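Local coordinates for protein pectate lyase (Paenibacillus sp. 0602, PDB 5GT5) that cleaves polygalacturonate, and probably partly methylated pectin, within the chain by beta-elimination, probably with the help of calcium, at residues R281-N289 with W401-Q412. The protein carries 1 engineered substitution. Numbering follows the deposited sequence.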
ATOM      1  N   ARG A 281      -8.243  -7.608 -16.174  1.00  5.79           N
ATOM      2  CA  ARG A 281      -9.599  -7.074 -15.994  1.00  6.52           C
ATOM      3  C   ARG A 281      -9.511  -5.796 -15.172  1.00  6.27           C
ATOM      4  O   ARG A 281      -8.853  -5.768 -14.126  1.00  6.11           O
ATOM      5  CB  ARG A 281     -10.472  -8.048 -15.196  1.00  7.12           C
ATOM      6  CG  ARG A 281     -10.888  -9.277 -15.930  1.00  7.74           C
ATOM      7  CD  ARG A 281     -11.796 -10.136 -15.040  1.00  6.87           C
ATOM      8  NE  ARG A 281     -12.480 -11.126 -15.843  1.00  8.99           N
ATOM      9  CZ  ARG A 281     -12.093 -12.376 -16.042  1.00  7.52           C
ATOM     10  NH1 ARG A 281     -10.990 -12.865 -15.473  1.00  8.61           N
ATOM     11  NH2 ARG A 281     -12.821 -13.164 -16.822  1.00 11.15           N
ATOM     12  N   GLY A 282     -10.179  -4.727 -15.629  1.00  7.08           N
ATOM     13  CA  GLY A 282     -10.475  -3.579 -14.761  1.00  7.33           C
ATOM     14  C   GLY A 282      -9.392  -2.592 -14.360  1.00  7.27           C
ATOM     15  O   GLY A 282      -9.644  -1.397 -14.264  1.00  8.50           O
ATOM     16  N   GLY A 283      -8.197  -3.083 -14.060  1.00  5.58           N
ATOM     17  CA  GLY A 283      -7.153  -2.237 -13.492  1.00  6.56           C
ATOM     18  C   GLY A 283      -6.208  -1.608 -14.493  1.00  6.73           C
ATOM     19  O   GLY A 283      -6.644  -1.136 -15.539  1.00  7.34           O
ATOM     20  N   ASN A 284      -4.920  -1.582 -14.142  1.00  6.66           N
ATOM     21  CA  ASN A 284      -3.870  -0.978 -14.944  1.00  6.70           C
ATOM     22  C   ASN A 284      -2.688  -1.900 -15.063  1.00  6.63           C
ATOM     23  O   ASN A 284      -2.182  -2.403 -14.064  1.00  8.21           O
ATOM     24  CB  ASN A 284      -3.373   0.329 -14.312  1.00  7.35           C
ATOM     25  CG  ASN A 284      -4.408   1.406 -14.312  1.00  8.19           C
ATOM     26  OD1 ASN A 284      -4.814   1.898 -15.359  1.00  8.98           O
ATOM     27  ND2 ASN A 284      -4.830   1.816 -13.113  1.00 10.68           N
ATOM     28  N   ALA A 285      -2.240  -2.138 -16.292  1.00  6.30           N
ATOM     29  CA  ALA A 285      -1.046  -2.937 -16.522  1.00  6.72           C
ATOM     30  C   ALA A 285      -0.128  -2.251 -17.508  1.00  6.44           C
ATOM     31  O   ALA A 285      -0.600  -1.802 -18.558  1.00  7.16           O
ATOM     32  CB  ALA A 285      -1.403  -4.307 -17.050  1.00  6.91           C
ATOM     33  N   HIS A 286       1.163  -2.205 -17.191  1.00  6.53           N
ATOM     34  CA  HIS A 286       2.175  -1.587 -18.041  1.00  5.35           C
ATOM     35  C   HIS A 286       3.281  -2.597 -18.294  1.00  9.49           C
ATOM     36  O   HIS A 286       3.923  -3.070 -17.338  1.00  7.24           O
ATOM     37  CB  HIS A 286       2.712  -0.327 -17.334  1.00  7.44           C
ATOM     38  CG  HIS A 286       3.819   0.373 -18.070  1.00  7.55           C
ATOM     39  ND1 HIS A 286       4.874   0.969 -17.413  1.00  7.96           N
ATOM     40  CD2 HIS A 286       3.995   0.627 -19.386  1.00  8.50           C
ATOM     41  CE1 HIS A 286       5.688   1.517 -18.301  1.00  8.82           C
ATOM     42  NE2 HIS A 286       5.193   1.316 -19.502  1.00  8.20           N
ATOM     43  N   ALA A 287       3.494  -2.932 -19.565  1.00  6.58           N
ATOM     44  CA  ALA A 287       4.618  -3.765 -19.974  1.00  5.45           C
ATOM     45  C   ALA A 287       5.548  -2.927 -20.841  1.00  8.64           C
ATOM     46  O   ALA A 287       5.126  -2.289 -21.808  1.00  8.95           O
ATOM     47  CB  ALA A 287       4.142  -4.978 -20.724  1.00  5.06           C
ATOM     48  N   TYR A 288       6.817  -2.902 -20.469  1.00  6.46           N
ATOM     49  CA  TYR A 288       7.821  -2.257 -21.307  1.00  7.57           C
ATOM     50  C   TYR A 288       9.049  -3.122 -21.451  1.00  6.15           C
ATOM     51  O   TYR A 288       9.432  -3.851 -20.538  1.00  6.11           O
ATOM     52  CB  TYR A 288       8.172  -0.846 -20.810  1.00  7.97           C
ATOM     53  CG  TYR A 288       8.947  -0.705 -19.494  1.00  8.33           C
ATOM     54  CD1 TYR A 288       8.274  -0.621 -18.268  1.00  7.32           C
ATOM     55  CD2 TYR A 288      10.354  -0.590 -19.484  1.00  8.59           C
ATOM     56  CE1 TYR A 288       8.969  -0.406 -17.087  1.00  8.89           C
ATOM     57  CE2 TYR A 288      11.063  -0.393 -18.287  1.00  8.72           C
ATOM     58  CZ  TYR A 288      10.359  -0.331 -17.101  1.00  8.76           C
ATOM     59  OH  TYR A 288      11.032  -0.132 -15.919  1.00 10.62           O
ATOM     60  N   ASN A 289       9.677  -3.072 -22.628  1.00  7.55           N
ATOM     61  CA  ASN A 289      10.891  -3.852 -22.873  1.00  5.76           C
ATOM     62  C   ASN A 289      10.692  -5.313 -22.506  1.00  5.72           C
ATOM     63  O   ASN A 289      11.535  -5.911 -21.834  1.00  8.17           O
ATOM     64  CB  ASN A 289      12.092  -3.295 -22.090  1.00  7.52           C
ATOM     65  CG  ASN A 289      12.588  -1.927 -22.598  1.00  9.05           C
ATOM     66  OD1 ASN A 289      13.206  -1.192 -21.825  1.00 10.83           O
ATOM     67  ND2 ASN A 289      12.359  -1.603 -23.872  1.00  9.03           N
ATOM     68  N   TRP A 401      -5.372   5.616 -19.019  1.00 11.65           N
ATOM     69  CA  TRP A 401      -5.190   4.901 -17.773  1.00 10.89           C
ATOM     70  C   TRP A 401      -6.420   5.045 -16.890  1.00 13.48           C
ATOM     71  O   TRP A 401      -7.244   5.937 -17.084  1.00 13.64           O
ATOM     72  CB  TRP A 401      -3.984   5.449 -17.029  1.00 10.13           C
ATOM     73  CG  TRP A 401      -2.669   5.159 -17.731  1.00 10.59           C
ATOM     74  CD1 TRP A 401      -1.818   6.067 -18.330  1.00 10.98           C
ATOM     75  CD2 TRP A 401      -2.058   3.867 -17.906  1.00 10.98           C
ATOM     76  NE1 TRP A 401      -0.724   5.407 -18.865  1.00 13.11           N
ATOM     77  CE2 TRP A 401      -0.850   4.062 -18.606  1.00  8.90           C
ATOM     78  CE3 TRP A 401      -2.420   2.560 -17.536  1.00  8.55           C
ATOM     79  CZ2 TRP A 401       0.005   3.005 -18.930  1.00 10.89           C
ATOM     80  CZ3 TRP A 401      -1.569   1.517 -17.866  1.00  7.12           C
ATOM     81  CH2 TRP A 401      -0.384   1.744 -18.561  1.00  9.66           C
ATOM     82  N   ASN A 402      -6.542   4.174 -15.912  1.00 11.02           N
ATOM     83  CA  ASN A 402      -7.624   4.247 -14.951  1.00 11.13           C
ATOM     84  C   ASN A 402      -7.202   4.891 -13.651  1.00 11.06           C
ATOM     85  O   ASN A 402      -6.395   4.335 -12.927  1.00 13.42           O
ATOM     86  CB  ASN A 402      -8.189   2.854 -14.684  1.00 11.65           C
ATOM     87  CG  ASN A 402      -8.898   2.298 -15.889  1.00 11.84           C
ATOM     88  OD1 ASN A 402      -9.619   3.028 -16.595  1.00 10.93           O
ATOM     89  ND2 ASN A 402      -8.714   1.003 -16.154  1.00  8.82           N
ATOM     90  N   GLY A 403      -7.691   6.104 -13.378  1.00 15.11           N
ATOM     91  CA  GLY A 403      -7.491   6.686 -12.054  1.00 14.66           C
ATOM     92  C   GLY A 403      -6.377   7.708 -12.032  1.00 22.76           C
ATOM     93  O   GLY A 403      -6.136   8.381 -11.030  1.00 23.41           O
ATOM     94  N   PHE A 404      -5.645   7.761 -13.133  1.00 17.08           N
ATOM     95  CA  PHE A 404      -4.578   8.723 -13.329  1.00 17.12           C
ATOM     96  C   PHE A 404      -4.411   8.992 -14.826  1.00 17.06           C
ATOM     97  O   PHE A 404      -4.894   8.223 -15.661  1.00 16.43           O
ATOM     98  CB  PHE A 404      -3.253   8.282 -12.674  1.00 16.74           C
ATOM     99  CG  PHE A 404      -2.830   6.869 -13.000  1.00 16.42           C
ATOM    100  CD1 PHE A 404      -2.208   6.572 -14.202  1.00 12.92           C
ATOM    101  CD2 PHE A 404      -3.032   5.848 -12.084  1.00 15.34           C
ATOM    102  CE1 PHE A 404      -1.805   5.266 -14.488  1.00 12.27           C
ATOM    103  CE2 PHE A 404      -2.638   4.548 -12.361  1.00 18.34           C
ATOM    104  CZ  PHE A 404      -2.027   4.249 -13.561  1.00 15.98           C
ATOM    105  N   SER A 405      -3.767  10.109 -15.147  1.00 18.26           N
ATOM    106  CA  SER A 405      -3.510  10.538 -16.512  1.00 20.92           C
ATOM    107  C   SER A 405      -2.209   9.946 -17.037  1.00 17.24           C
ATOM    108  O   SER A 405      -2.150   9.459 -18.164  1.00 20.03           O
ATOM    109  CB  SER A 405      -3.482  12.080 -16.576  1.00 19.54           C
ATOM    110  OG  SER A 405      -4.771  12.607 -16.299  1.00 48.40           O
ATOM    111  N   ILE A 406      -1.164  10.015 -16.218  1.00 19.20           N
ATOM    112  CA  ILE A 406       0.134   9.423 -16.545  1.00 22.20           C
ATOM    113  C   ILE A 406       0.597   8.484 -15.428  1.00 16.95           C
ATOM    114  O   ILE A 406       0.199   8.624 -14.265  1.00 15.39           O
ATOM    115  CB  ILE A 406       1.221  10.499 -16.822  1.00 25.11           C
ATOM    116  CG1 ILE A 406       1.462  11.343 -15.576  1.00 30.95           C
ATOM    117  CG2 ILE A 406       0.820  11.399 -17.984  1.00 32.59           C
ATOM    118  CD1 ILE A 406       2.731  12.163 -15.629  1.00 40.05           C
ATOM    119  N   LEU A 407       1.437   7.524 -15.788  1.00 13.93           N
ATOM    120  CA  LEU A 407       1.887   6.538 -14.814  1.00 12.49           C
ATOM    121  C   LEU A 407       2.557   7.235 -13.640  1.00 14.83           C
ATOM    122  O   LEU A 407       3.291   8.221 -13.832  1.00 16.50           O
ATOM    123  CB  LEU A 407       2.842   5.568 -15.483  1.00 13.75           C
ATOM    124  CG  LEU A 407       2.188   4.570 -16.434  1.00 12.34           C
ATOM    125  CD1 LEU A 407       3.245   3.973 -17.341  1.00 11.98           C
ATOM    126  CD2 LEU A 407       1.436   3.483 -15.631  1.00 11.28           C
ATOM    127  N   PRO A 408       2.294   6.741 -12.414  1.00 11.04           N
ATOM    128  CA  PRO A 408       2.798   7.365 -11.181  1.00 13.81           C
ATOM    129  C   PRO A 408       4.254   7.032 -10.859  1.00 12.40           C
ATOM    130  O   PRO A 408       4.691   7.182  -9.713  1.00 15.69           O
ATOM    131  CB  PRO A 408       1.881   6.788 -10.100  1.00 18.02           C
ATOM    132  CG  PRO A 408       1.496   5.459 -10.622  1.00 16.25           C
ATOM    133  CD  PRO A 408       1.348   5.651 -12.113  1.00 13.77           C
ATOM    134  N   TYR A 409       5.017   6.618 -11.863  1.00 12.07           N
ATOM    135  CA  TYR A 409       6.423   6.315 -11.652  1.00 12.65           C
ATOM    136  C   TYR A 409       7.224   6.663 -12.885  1.00 14.99           C
ATOM    137  O   TYR A 409       6.679   6.740 -13.988  1.00 15.68           O
ATOM    138  CB  TYR A 409       6.595   4.842 -11.301  1.00 11.36           C
ATOM    139  CG  TYR A 409       6.007   3.842 -12.281  1.00  8.17           C
ATOM    140  CD1 TYR A 409       6.687   3.494 -13.468  1.00  8.17           C
ATOM    141  CD2 TYR A 409       4.797   3.217 -12.001  1.00  7.64           C
ATOM    142  CE1 TYR A 409       6.152   2.553 -14.363  1.00  9.97           C
ATOM    143  CE2 TYR A 409       4.270   2.269 -12.855  1.00  7.68           C
ATOM    144  CZ  TYR A 409       4.945   1.939 -14.025  1.00  7.93           C
ATOM    145  OH  TYR A 409       4.412   0.986 -14.856  1.00  8.26           O
ATOM    146  N   SER A 410       8.515   6.908 -12.699  1.00 17.86           N
ATOM    147  CA  SER A 410       9.343   7.155 -13.861  1.00 20.20           C
ATOM    148  C   SER A 410      10.116   5.899 -14.203  1.00 13.93           C
ATOM    149  O   SER A 410      10.293   5.016 -13.362  1.00 18.74           O
ATOM    150  CB  SER A 410      10.288   8.327 -13.605  1.00 32.16           C
ATOM    151  OG  SER A 410      11.153   8.031 -12.525  1.00 36.08           O
ATOM    152  N   TYR A 411      10.616   5.843 -15.428  1.00 14.47           N
ATOM    153  CA  TYR A 411      11.267   4.651 -15.927  1.00 17.48           C
ATOM    154  C   TYR A 411      11.989   5.001 -17.210  1.00 20.07           C
ATOM    155  O   TYR A 411      11.595   5.916 -17.941  1.00 24.43           O
ATOM    156  CB  TYR A 411      10.254   3.514 -16.182  1.00 16.03           C
ATOM    157  CG  TYR A 411       9.168   3.846 -17.174  1.00 13.54           C
ATOM    158  CD1 TYR A 411       8.032   4.574 -16.805  1.00 10.62           C
ATOM    159  CD2 TYR A 411       9.262   3.414 -18.501  1.00 15.77           C
ATOM    160  CE1 TYR A 411       7.045   4.884 -17.721  1.00 14.37           C
ATOM    161  CE2 TYR A 411       8.281   3.717 -19.415  1.00 16.04           C
ATOM    162  CZ  TYR A 411       7.176   4.437 -19.030  1.00 13.95           C
ATOM    163  OH  TYR A 411       6.193   4.746 -19.937  1.00 15.94           O
ATOM    164  N   GLN A 412      13.044   4.244 -17.461  1.00 20.06           N
ATOM    165  CA  GLN A 412      13.879   4.360 -18.644  1.00 19.41           C
ATOM    166  C   GLN A 412      13.497   3.258 -19.617  1.00 15.36           C
ATOM    167  O   GLN A 412      13.297   2.107 -19.216  1.00 20.09           O
ATOM    168  CB  GLN A 412      15.344   4.204 -18.234  1.00 28.22           C
ATOM    169  CG  GLN A 412      16.333   4.190 -19.387  1.00 37.31           C
ATOM    170  CD  GLN A 412      16.745   5.567 -19.849  1.00 60.37           C
ATOM    171  OE1 GLN A 412      16.428   6.574 -19.208  1.00 66.67           O
ATOM    172  NE2 GLN A 412      17.435   5.625 -20.989  1.00 58.21           N
TER
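N284 meets the backbone of N402 with both ends of its amide. OD1 of N284 accepts from N402 N at 2.9 Å, in the carbonyl plane and on a lone pair. ND2 of N284 donates to N402 O at 3.0 Å, nearly straight at 164°. This pairing fixes the amide's rotation. The W401 ring edge meets N284 OD1 (CE3 at 3.3 Å), and F404 CE2 lies by N284 ND2. With an alanine here both bonds go, and N402 N and O would probably be left without these mates. N402 OD1 bonds K363.

Packing is tight here and around H286. H286 CG lies anti to the backbone N (chi1 177°), which brings ND1 to Y409 OH at 2.6 Å, a hydrogen bond; T264 also bonds that hydroxyl. L407 CD1 sits over one imidazole face, 3.6 Å from its centroid, a CH-pi contact. The ring's edge points at the face of Y411, planes 62° apart.

The Y411-Q412 end is looser. Y411 CD2 lies over the Y288 ring. Exposed Q412 approaches Y288 CE2 with its backbone O, at 3.5 Å.

The late loop thus packs on strand 284-288 of the parallel beta-helix. H286 and Y411 share the E337 carboxylate, so matched polar groups hold the loop as well as apolar packing.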